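Local coordinates for ArCE4A (Arthrobacter sp. AW19M34-1, PDB 5LFZ), which probably removes acetyl groups from N-acetylglucosamine-containing polysaccharides such as chitin, as a metal-dependent deacetylase of carbohydrate esterase family 4, at residues Gln202-Gly206 and Thr207-Pro211; Gly124-Ala128 and Val129-Leu133; Asp142-Thr145 and Leu146-His150. All coordinates share one frame; numbering follows the deposited sequence.

Contact 1 (Gln202-Gly206 and Thr207-Pro211); sequences QLFAG and TDFKP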
ATOM      1  N   GLN A 202      -1.284  -5.795  10.291  1.00 25.83           N
ATOM      2  CA  GLN A 202      -0.411  -6.386  11.303  1.00 29.64           C
ATOM      3  C   GLN A 202       0.473  -5.342  11.969  1.00 28.81           C
ATOM      4  O   GLN A 202       0.700  -5.391  13.180  1.00 32.00           O
ATOM      5  CB  GLN A 202       0.471  -7.470  10.687  1.00 35.48           C
ATOM      6  CG  GLN A 202      -0.273  -8.624  10.042  1.00 37.39           C
ATOM      7  CD  GLN A 202       0.679  -9.597   9.363  1.00 46.06           C
ATOM      8  OE1 GLN A 202       1.174  -9.335   8.264  1.00 38.38           O
ATOM      9  NE2 GLN A 202       0.954 -10.717  10.025  1.00 52.20           N
ATOM     10  N   LEU A 203       0.971  -4.403  11.169  1.00 26.33           N
ATOM     11  CA  LEU A 203       1.875  -3.371  11.656  1.00 30.19           C
ATOM     12  C   LEU A 203       1.218  -2.535  12.747  1.00 31.50           C
ATOM     13  O   LEU A 203       1.855  -2.192  13.746  1.00 36.49           O
ATOM     14  CB  LEU A 203       2.333  -2.471  10.506  1.00 27.70           C
ATOM     15  CG  LEU A 203       3.339  -1.388  10.901  1.00 30.47           C
ATOM     16  CD1 LEU A 203       4.660  -2.013  11.308  1.00 37.25           C
ATOM     17  CD2 LEU A 203       3.538  -0.422   9.760  1.00 30.44           C
ATOM     18  N   PHE A 204      -0.063  -2.230  12.571  1.00 30.97           N
ATOM     19  CA  PHE A 204      -0.779  -1.396  13.533  1.00 28.89           C
ATOM     20  C   PHE A 204      -1.630  -2.197  14.509  1.00 36.15           C
ATOM     21  O   PHE A 204      -2.367  -1.617  15.307  1.00 40.58           O
ATOM     22  CB  PHE A 204      -1.666  -0.384  12.804  1.00 30.07           C
ATOM     23  CG  PHE A 204      -0.900   0.738  12.170  1.00 31.22           C
ATOM     24  CD1 PHE A 204      -0.543   1.857  12.910  1.00 32.47           C
ATOM     25  CD2 PHE A 204      -0.530   0.675  10.838  1.00 33.47           C
ATOM     26  CE1 PHE A 204       0.165   2.893  12.329  1.00 37.32           C
ATOM     27  CE2 PHE A 204       0.178   1.707  10.249  1.00 35.08           C
ATOM     28  CZ  PHE A 204       0.529   2.818  10.998  1.00 37.15           C
ATOM     29  N   ALA A 205      -1.529  -3.520  14.448  1.00 35.97           N
ATOM     30  CA  ALA A 205      -2.307  -4.383  15.333  1.00 38.95           C
ATOM     31  C   ALA A 205      -1.990  -4.103  16.800  1.00 48.26           C
ATOM     32  O   ALA A 205      -0.837  -4.188  17.224  1.00 48.03           O
ATOM     33  CB  ALA A 205      -2.050  -5.841  15.005  1.00 41.69           C
ATOM     34  N   GLY A 206      -3.020  -3.760  17.566  1.00 56.98           N
ATOM     35  CA  GLY A 206      -2.858  -3.492  18.982  1.00 60.16           C
ATOM     36  C   GLY A 206      -2.824  -2.011  19.313  1.00 61.64           C
ATOM     37  O   GLY A 206      -3.108  -1.617  20.443  1.00 66.98           O
ATOM     38  N   THR A 207      -2.476  -1.190  18.328  1.00 51.19           N
ATOM     39  CA  THR A 207      -2.418   0.255  18.525  1.00 49.13           C
ATOM     40  C   THR A 207      -3.769   0.899  18.241  1.00 44.43           C
ATOM     41  O   THR A 207      -4.676   0.249  17.720  1.00 42.13           O
ATOM     42  CB  THR A 207      -1.358   0.907  17.625  1.00 55.86           C
ATOM     43  OG1 THR A 207      -1.801   0.873  16.263  1.00 53.23           O
ATOM     44  CG2 THR A 207      -0.028   0.175  17.747  1.00 58.65           C
ATOM     45  N   ASP A 208      -3.901   2.179  18.581  1.00 41.82           N
ATOM     46  CA  ASP A 208      -5.148   2.898  18.354  1.00 41.24           C
ATOM     47  C   ASP A 208      -5.213   3.409  16.918  1.00 40.83           C
ATOM     48  O   ASP A 208      -4.828   4.537  16.620  1.00 46.24           O
ATOM     49  CB  ASP A 208      -5.298   4.052  19.343  1.00 43.82           C
ATOM     50  CG  ASP A 208      -6.733   4.508  19.481  1.00 51.70           C
ATOM     51  OD1 ASP A 208      -7.638   3.682  19.243  1.00 54.64           O
ATOM     52  OD2 ASP A 208      -6.957   5.685  19.832  1.00 53.13           O
ATOM     53  N   PHE A 209      -5.728   2.552  16.045  1.00 35.82           N
ATOM     54  CA  PHE A 209      -5.702   2.741  14.601  1.00 34.25           C
ATOM     55  C   PHE A 209      -7.104   3.044  14.084  1.00 41.44           C
ATOM     56  O   PHE A 209      -7.861   2.128  13.773  1.00 48.78           O
ATOM     57  CB  PHE A 209      -5.141   1.476  13.959  1.00 33.76           C
ATOM     58  CG  PHE A 209      -4.764   1.627  12.521  1.00 29.98           C
ATOM     59  CD1 PHE A 209      -3.994   2.694  12.094  1.00 29.12           C
ATOM     60  CD2 PHE A 209      -5.153   0.674  11.598  1.00 36.50           C
ATOM     61  CE1 PHE A 209      -3.642   2.820  10.767  1.00 31.04           C
ATOM     62  CE2 PHE A 209      -4.805   0.791  10.273  1.00 34.28           C
ATOM     63  CZ  PHE A 209      -4.042   1.864   9.854  1.00 36.26           C
ATOM     64  N   LYS A 210      -7.457   4.323  13.992  1.00 39.38           N
ATOM     65  CA  LYS A 210      -8.864   4.688  13.819  1.00 42.67           C
ATOM     66  C   LYS A 210      -9.145   5.471  12.530  1.00 36.27           C
ATOM     67  O   LYS A 210      -8.265   6.173  12.021  1.00 39.43           O
ATOM     68  CB  LYS A 210      -9.331   5.474  15.053  1.00 49.57           C
ATOM     69  CG  LYS A 210     -10.585   4.885  15.694  1.00 56.41           C
ATOM     70  CD  LYS A 210     -10.590   4.958  17.203  1.00 63.32           C
ATOM     71  CE  LYS A 210     -11.472   3.851  17.760  1.00 63.38           C
ATOM     72  NZ  LYS A 210     -11.314   2.583  16.986  1.00 66.41           N
ATOM     73  N   PRO A 211     -10.370   5.335  11.983  1.00 35.00           N
ATOM     74  CA  PRO A 211     -10.754   6.040  10.753  1.00 35.06           C
ATOM     75  C   PRO A 211     -10.618   7.554  10.848  1.00 37.61           C
ATOM     76  O   PRO A 211     -10.650   8.103  11.952  1.00 42.46           O
ATOM     77  CB  PRO A 211     -12.227   5.657  10.569  1.00 37.46           C
ATOM     78  CG  PRO A 211     -12.399   4.404  11.321  1.00 39.78           C
ATOM     79  CD  PRO A 211     -11.462   4.473  12.477  1.00 36.98           C
TER
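The phenyl ring of Phe204 overlaps that of Phe209 in an offset (parallel-displaced) stack, the planes only 7° apart and the centroids 4.2 Å from each other. Phe209 CE1 lies over the centre of the Phe204 ring, whereas Phe204 CG stands above the rim of the Phe209 ring. The slip brings Phe204 CB over the face of Phe209 as a CH-pi contact, 3.8 Å from the ring centroid. Phe209 CG points away from its own backbone N (chi1 -167°), which swings the ring back over Phe204. Between the two phenylalanines the chain folds back through a type II beta turn from Phe204 to Thr207. Its closing bond runs from Thr207 N to Phe204 O at 3.1 Å, and Thr207 OG1 donates to the same Phe204 O at 2.7 Å. Both donors come from one face of the carbonyl, so a single threonine grips this oxygen twice. The hydroxyl oxygen also sits in the plane of the Phe204 ring, at its edge. Gly206 takes the third position of the turn with phi 101°, where a CB would press against the preceding carbonyl oxygen. The turn leads out of helix 200-203, whose Leu203 packs on strand 26-32; Phe204 rests on Ile169 of strand 168-173, and Phe209 meets the ring of Tyr215 on strand 214-215.

Contact 2 (Gly124-Ala128 and Val129-Leu133); sequences GAHGA and VYDRL
An N-terminal helix cap joins His126 and Gly127 to Asp131, where the loop running on from the Arg-Pro-Pro-Tyr-Gly motif of the NodB family, closed by Gly124, enters the short helix 128-131. Gly127 is the N-cap residue. Its carbonyl oxygen starts the helix by accepting from two amides: Asp131 N at 2.8 Å from Gly127 O, nearly in line with the C=O bond, and Tyr130 N from above the carbonyl plane. The side chain of Asp131 turns back over the cap and holds the incoming loop with both oxygens. Asp131 OD1 receives Gly127 N at 3.1 Å, from above the carboxylate plane. Asp131 OD2 receives His126 ND1 at 2.6 Å on its syn side, a nearly straight bond of 168° lying close to the imidazole plane. Ring and carboxylate are turned 25° against each other. The short bond near the ring plane restrains the rotation of the imidazole and probably favours a proton on ND1. Asp131 is buried, and it and His126 both touch Leu138 of strand 138-139. Glycine suits position 127, since a CB there would fit only tightly against Tyr130 CD2. The Tyr130 ring carries Val129 CG1 over one face and leans on Ile97 of helix 94-112. On the outer side Arg132 is turned at chi1 (72°) and, extended from CG to NE, runs back to donate from NE to Val129 O at 2.9 Å.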
ATOM      1  N   GLY A 124      -0.243  11.948  -1.014  1.00 28.39           N
ATOM      2  CA  GLY A 124      -0.166  12.158   0.421  1.00 30.83           C
ATOM      3  C   GLY A 124      -0.981  13.348   0.898  1.00 35.17           C
ATOM      4  O   GLY A 124      -0.887  13.756   2.055  1.00 34.84           O
ATOM      5  N   ALA A 125      -1.786  13.907   0.000  1.00 37.23           N
ATOM      6  CA  ALA A 125      -2.506  15.140   0.279  1.00 35.99           C
ATOM      7  C   ALA A 125      -3.785  14.860   1.050  1.00 31.61           C
ATOM      8  O   ALA A 125      -4.625  14.083   0.604  1.00 32.15           O
ATOM      9  CB  ALA A 125      -2.818  15.873  -1.013  1.00 33.85           C
ATOM     10  N   HIS A 126      -3.922  15.503   2.207  1.00 31.07           N
ATOM     11  CA  HIS A 126      -5.099  15.328   3.049  1.00 29.39           C
ATOM     12  C   HIS A 126      -5.230  16.504   4.013  1.00 31.98           C
ATOM     13  O   HIS A 126      -4.385  17.399   4.036  1.00 35.94           O
ATOM     14  CB  HIS A 126      -5.017  14.006   3.816  1.00 32.37           C
ATOM     15  CG  HIS A 126      -3.995  14.008   4.908  1.00 32.78           C
ATOM     16  ND1 HIS A 126      -4.328  14.127   6.240  1.00 37.15           N
ATOM     17  CD2 HIS A 126      -2.642  13.931   4.865  1.00 33.81           C
ATOM     18  CE1 HIS A 126      -3.227  14.112   6.970  1.00 38.69           C
ATOM     19  NE2 HIS A 126      -2.191  13.995   6.160  1.00 36.51           N
ATOM     20  N   GLY A 127      -6.296  16.502   4.805  1.00 35.51           N
ATOM     21  CA  GLY A 127      -6.534  17.562   5.767  1.00 35.74           C
ATOM     22  C   GLY A 127      -7.727  17.193   6.620  1.00 35.00           C
ATOM     23  O   GLY A 127      -8.644  16.540   6.132  1.00 39.56           O
ATOM     24  N   ALA A 128      -7.712  17.613   7.883  1.00 35.65           N
ATOM     25  CA  ALA A 128      -8.729  17.215   8.857  1.00 37.13           C
ATOM     26  C   ALA A 128     -10.155  17.395   8.349  1.00 43.17           C
ATOM     27  O   ALA A 128     -11.019  16.561   8.608  1.00 40.85           O
ATOM     28  CB  ALA A 128      -8.543  17.991  10.152  1.00 40.74           C
ATOM     29  N   VAL A 129     -10.399  18.480   7.622  1.00 38.88           N
ATOM     30  CA  VAL A 129     -11.740  18.772   7.131  1.00 36.99           C
ATOM     31  C   VAL A 129     -12.168  17.779   6.041  1.00 38.68           C
ATOM     32  O   VAL A 129     -13.360  17.523   5.859  1.00 36.22           O
ATOM     33  CB  VAL A 129     -11.835  20.228   6.605  1.00 42.70           C
ATOM     34  CG1 VAL A 129     -11.021  20.405   5.332  1.00 41.00           C
ATOM     35  CG2 VAL A 129     -13.283  20.626   6.377  1.00 46.30           C
ATOM     36  N   TYR A 130     -11.199  17.200   5.337  1.00 39.45           N
ATOM     37  CA  TYR A 130     -11.494  16.208   4.307  1.00 31.87           C
ATOM     38  C   TYR A 130     -11.483  14.801   4.888  1.00 32.78           C
ATOM     39  O   TYR A 130     -12.327  13.972   4.548  1.00 36.79           O
ATOM     40  CB  TYR A 130     -10.481  16.297   3.157  1.00 30.65           C
ATOM     41  CG  TYR A 130     -10.247  17.698   2.656  1.00 33.64           C
ATOM     42  CD1 TYR A 130     -11.134  18.297   1.771  1.00 34.23           C
ATOM     43  CD2 TYR A 130      -9.135  18.423   3.063  1.00 36.64           C
ATOM     44  CE1 TYR A 130     -10.928  19.580   1.313  1.00 31.12           C
ATOM     45  CE2 TYR A 130      -8.919  19.708   2.608  1.00 36.41           C
ATOM     46  CZ  TYR A 130      -9.816  20.279   1.733  1.00 32.92           C
ATOM     47  OH  TYR A 130      -9.607  21.558   1.275  1.00 34.47           O
ATOM     48  N   ASP A 131     -10.527  14.545   5.775  1.00 34.25           N
ATOM     49  CA  ASP A 131     -10.290  13.198   6.290  1.00 36.45           C
ATOM     50  C   ASP A 131     -11.491  12.664   7.058  1.00 36.17           C
ATOM     51  O   ASP A 131     -11.729  11.459   7.096  1.00 33.50           O
ATOM     52  CB  ASP A 131      -9.047  13.180   7.183  1.00 33.49           C
ATOM     53  CG  ASP A 131      -7.813  13.712   6.474  1.00 33.81           C
ATOM     54  OD1 ASP A 131      -7.852  13.840   5.235  1.00 36.79           O
ATOM     55  OD2 ASP A 131      -6.807  13.998   7.156  1.00 36.47           O
ATOM     56  N   ARG A 132     -12.258  13.572   7.650  1.00 35.57           N
ATOM     57  CA  ARG A 132     -13.428  13.193   8.435  1.00 37.69           C
ATOM     58  C   ARG A 132     -14.474  12.466   7.583  1.00 36.93           C
ATOM     59  O   ARG A 132     -15.363  11.795   8.112  1.00 38.73           O
ATOM     60  CB  ARG A 132     -14.044  14.431   9.086  1.00 44.29           C
ATOM     61  CG  ARG A 132     -14.757  15.334   8.105  1.00 47.41           C
ATOM     62  CD  ARG A 132     -14.882  16.746   8.633  1.00 53.34           C
ATOM     63  NE  ARG A 132     -15.615  17.590   7.695  1.00 62.48           N
ATOM     64  CZ  ARG A 132     -16.928  17.778   7.747  1.00 65.38           C
ATOM     65  NH1 ARG A 132     -17.639  17.188   8.696  1.00 66.35           N
ATOM     66  NH2 ARG A 132     -17.529  18.557   6.857  1.00 67.10           N
ATOM     67  N   LEU A 133     -14.355  12.595   6.266  1.00 36.97           N
ATOM     68  CA  LEU A 133     -15.282  11.957   5.335  1.00 37.52           C
ATOM     69  C   LEU A 133     -14.824  10.561   4.920  1.00 41.92           C
ATOM     70  O   LEU A 133     -15.534   9.852   4.208  1.00 48.64           O
ATOM     71  CB  LEU A 133     -15.457  12.825   4.091  1.00 39.30           C
ATOM     72  CG  LEU A 133     -16.005  14.230   4.324  1.00 46.29           C
ATOM     73  CD1 LEU A 133     -16.147  14.971   3.002  1.00 48.66           C
ATOM     74  CD2 LEU A 133     -17.340  14.149   5.057  1.00 46.38           C
TER

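Contact 3 (Asp142-Thr145 and Leu146-His150); sequences DVDT and LDWKH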
ATOM      1  N   ASP A 142       6.705   6.617   5.901  1.00 25.46           N
ATOM      2  CA  ASP A 142       7.846   7.360   6.421  1.00 26.01           C
ATOM      3  C   ASP A 142       9.066   7.176   5.523  1.00 26.59           C
ATOM      4  O   ASP A 142      10.034   7.919   5.634  1.00 28.85           O
ATOM      5  CB  ASP A 142       8.157   6.954   7.866  1.00 26.96           C
ATOM      6  CG  ASP A 142       8.621   5.523   7.989  1.00 30.09           C
ATOM      7  OD1 ASP A 142       8.145   4.673   7.214  1.00 30.64           O
ATOM      8  OD2 ASP A 142       9.464   5.244   8.871  1.00 34.18           O
ATOM      9  N   VAL A 143       9.008   6.191   4.630  1.00 24.83           N
ATOM     10  CA  VAL A 143      10.084   5.973   3.667  1.00 24.98           C
ATOM     11  C   VAL A 143       9.560   6.053   2.242  1.00 27.39           C
ATOM     12  O   VAL A 143       8.818   5.181   1.798  1.00 24.57           O
ATOM     13  CB  VAL A 143      10.767   4.605   3.858  1.00 22.32           C
ATOM     14  CG1 VAL A 143      11.878   4.424   2.826  1.00 23.64           C
ATOM     15  CG2 VAL A 143      11.306   4.469   5.273  1.00 24.96           C
ATOM     16  N   ASP A 144       9.946   7.110   1.537  1.00 24.98           N
ATOM     17  CA  ASP A 144       9.608   7.269   0.129  1.00 23.58           C
ATOM     18  C   ASP A 144      10.783   6.798  -0.727  1.00 22.58           C
ATOM     19  O   ASP A 144      11.828   7.449  -0.762  1.00 25.36           O
ATOM     20  CB  ASP A 144       9.272   8.732  -0.175  1.00 30.09           C
ATOM     21  CG  ASP A 144       8.818   8.955  -1.609  1.00 32.09           C
ATOM     22  OD1 ASP A 144       8.853   8.013  -2.425  1.00 28.74           O
ATOM     23  OD2 ASP A 144       8.437  10.100  -1.926  1.00 35.09           O
ATOM     24  N   THR A 145      10.620   5.682  -1.433  1.00 21.50           N
ATOM     25  CA  THR A 145      11.721   5.166  -2.251  1.00 24.80           C
ATOM     26  C   THR A 145      11.996   6.024  -3.478  1.00 27.33           C
ATOM     27  O   THR A 145      13.004   5.829  -4.170  1.00 25.87           O
ATOM     28  CB  THR A 145      11.455   3.735  -2.729  1.00 26.16           C
ATOM     29  OG1 THR A 145      10.279   3.720  -3.550  1.00 24.16           O
ATOM     30  CG2 THR A 145      11.283   2.804  -1.550  1.00 25.01           C
ATOM     31  N   LEU A 146      11.097   6.970  -3.739  1.00 25.84           N
ATOM     32  CA  LEU A 146      11.189   7.878  -4.879  1.00 24.28           C
ATOM     33  C   LEU A 146      11.146   7.132  -6.209  1.00 24.38           C
ATOM     34  O   LEU A 146      11.592   7.656  -7.232  1.00 28.26           O
ATOM     35  CB  LEU A 146      12.468   8.726  -4.800  1.00 28.55           C
ATOM     36  CG  LEU A 146      12.602   9.601  -3.552  1.00 31.79           C
ATOM     37  CD1 LEU A 146      13.987  10.232  -3.476  1.00 33.47           C
ATOM     38  CD2 LEU A 146      11.516  10.665  -3.544  1.00 31.96           C
ATOM     39  N   ASP A 147      10.592   5.921  -6.212  1.00 22.63           N
ATOM     40  CA  ASP A 147      10.622   5.125  -7.436  1.00 22.32           C
ATOM     41  C   ASP A 147       9.722   5.741  -8.511  1.00 29.10           C
ATOM     42  O   ASP A 147       9.905   5.486  -9.704  1.00 28.71           O
ATOM     43  CB  ASP A 147      10.264   3.647  -7.164  1.00 23.88           C
ATOM     44  CG  ASP A 147       8.816   3.423  -6.729  1.00 26.70           C
ATOM     45  OD1 ASP A 147       8.173   4.320  -6.148  1.00 24.59           O
ATOM     46  OD2 ASP A 147       8.338   2.290  -6.957  1.00 24.66           O
ATOM     47  N   TRP A 148       8.800   6.603  -8.083  1.00 27.12           N
ATOM     48  CA  TRP A 148       7.925   7.334  -8.993  1.00 30.38           C
ATOM     49  C   TRP A 148       8.691   8.385  -9.803  1.00 32.26           C
ATOM     50  O   TRP A 148       8.209   8.843 -10.839  1.00 31.68           O
ATOM     51  CB  TRP A 148       6.784   7.996  -8.208  1.00 32.46           C
ATOM     52  CG  TRP A 148       7.277   8.887  -7.104  1.00 35.98           C
ATOM     53  CD1 TRP A 148       7.703   8.498  -5.870  1.00 36.64           C
ATOM     54  CD2 TRP A 148       7.386  10.315  -7.133  1.00 40.66           C
ATOM     55  NE1 TRP A 148       8.084   9.593  -5.130  1.00 42.38           N
ATOM     56  CE2 TRP A 148       7.897  10.721  -5.883  1.00 41.24           C
ATOM     57  CE3 TRP A 148       7.101  11.291  -8.094  1.00 53.32           C
ATOM     58  CZ2 TRP A 148       8.128  12.059  -5.568  1.00 47.14           C
ATOM     59  CZ3 TRP A 148       7.331  12.621  -7.779  1.00 55.92           C
ATOM     60  CH2 TRP A 148       7.842  12.992  -6.529  1.00 53.88           C
ATOM     61  N   LYS A 149       9.876   8.769  -9.329  1.00 31.51           N
ATOM     62  CA  LYS A 149      10.712   9.708 -10.077  1.00 33.35           C
ATOM     63  C   LYS A 149      11.817   9.026 -10.871  1.00 36.96           C
ATOM     64  O   LYS A 149      12.023   9.349 -12.043  1.00 40.16           O
ATOM     65  CB  LYS A 149      11.356  10.756  -9.159  1.00 43.92           C
ATOM     66  CG  LYS A 149      10.433  11.869  -8.724  1.00 51.14           C
ATOM     67  N   HIS A 150      12.543   8.102 -10.246  1.00 30.62           N
ATOM     68  CA  HIS A 150      13.746   7.581 -10.895  1.00 31.02           C
ATOM     69  C   HIS A 150      13.548   6.239 -11.594  1.00 33.67           C
ATOM     70  O   HIS A 150      14.345   5.880 -12.458  1.00 35.96           O
ATOM     71  CB  HIS A 150      14.902   7.475  -9.889  1.00 31.40           C
ATOM     72  CG  HIS A 150      14.573   6.718  -8.637  1.00 32.21           C
ATOM     73  ND1 HIS A 150      14.312   5.363  -8.627  1.00 26.99           N
ATOM     74  CD2 HIS A 150      14.503   7.122  -7.346  1.00 30.10           C
ATOM     75  CE1 HIS A 150      14.075   4.971  -7.389  1.00 25.70           C
ATOM     76  NE2 HIS A 150      14.187   6.017  -6.591  1.00 26.49           N
TER
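The carboxylate of Asp144 meets the indole of Trp148 edge to edge, the two planes 20° apart and nearly coplanar. Trp148 NE1 is shared between both oxygens, 3.2 Å from Asp144 OD1 and 3.3 Å from Asp144 OD2, each using its syn lone pair. A second donor arrives from another direction: Leu146 N comes down on Asp144 OD1 from above the carboxylate plane, at 2.8 Å. Asp144 CG, anti to the backbone N (chi1 -176°), carries the carboxylate forward along the chain to both donors. With an alanine here, Leu146 N and Trp148 NE1 would probably lose this acceptor and the indole would be freer to turn. His150 bends back to donate from NE2 to Thr145 O at 2.7 Å, in the carbonyl plane, while Leu146 O lies over one face of its ring, toward the rim. Thr145 OG1 takes only a weak bond from Asp147 N; its stronger partner is Leu171 O. Asp147 OD2 is held by His176 NE2 and His173 N, and the Trp148 ring meets that of His173. Strand 143-144 passes into helix 147-150 through the Asp-x-x-Asp-Trp sequence, the conserved motif 4 of CE4 deacetylases, whose tryptophan typically lines the active-site groove.

How the contacts relate
These are three separate local contacts, none touching another. The Trp148 side chain of contact 3 is about 8 Å from the nickel ion bound by Asp33, His82 and His86, that of His126 in contact 2 about 13 Å. The centres of contacts 2 and 3 are about 22 Å apart. The centre of contact 1 lies about 19 Å from that of contact 2 and about 24 Å from that of contact 3, and strands connect it to both. Strand 168-173 serves contacts 1 and 3, its Ile169 pairing by backbone bonds with Asp142 and Val143. Strand 138-139, packed against contact 2, runs parallel to strand 214-215 beside contact 1.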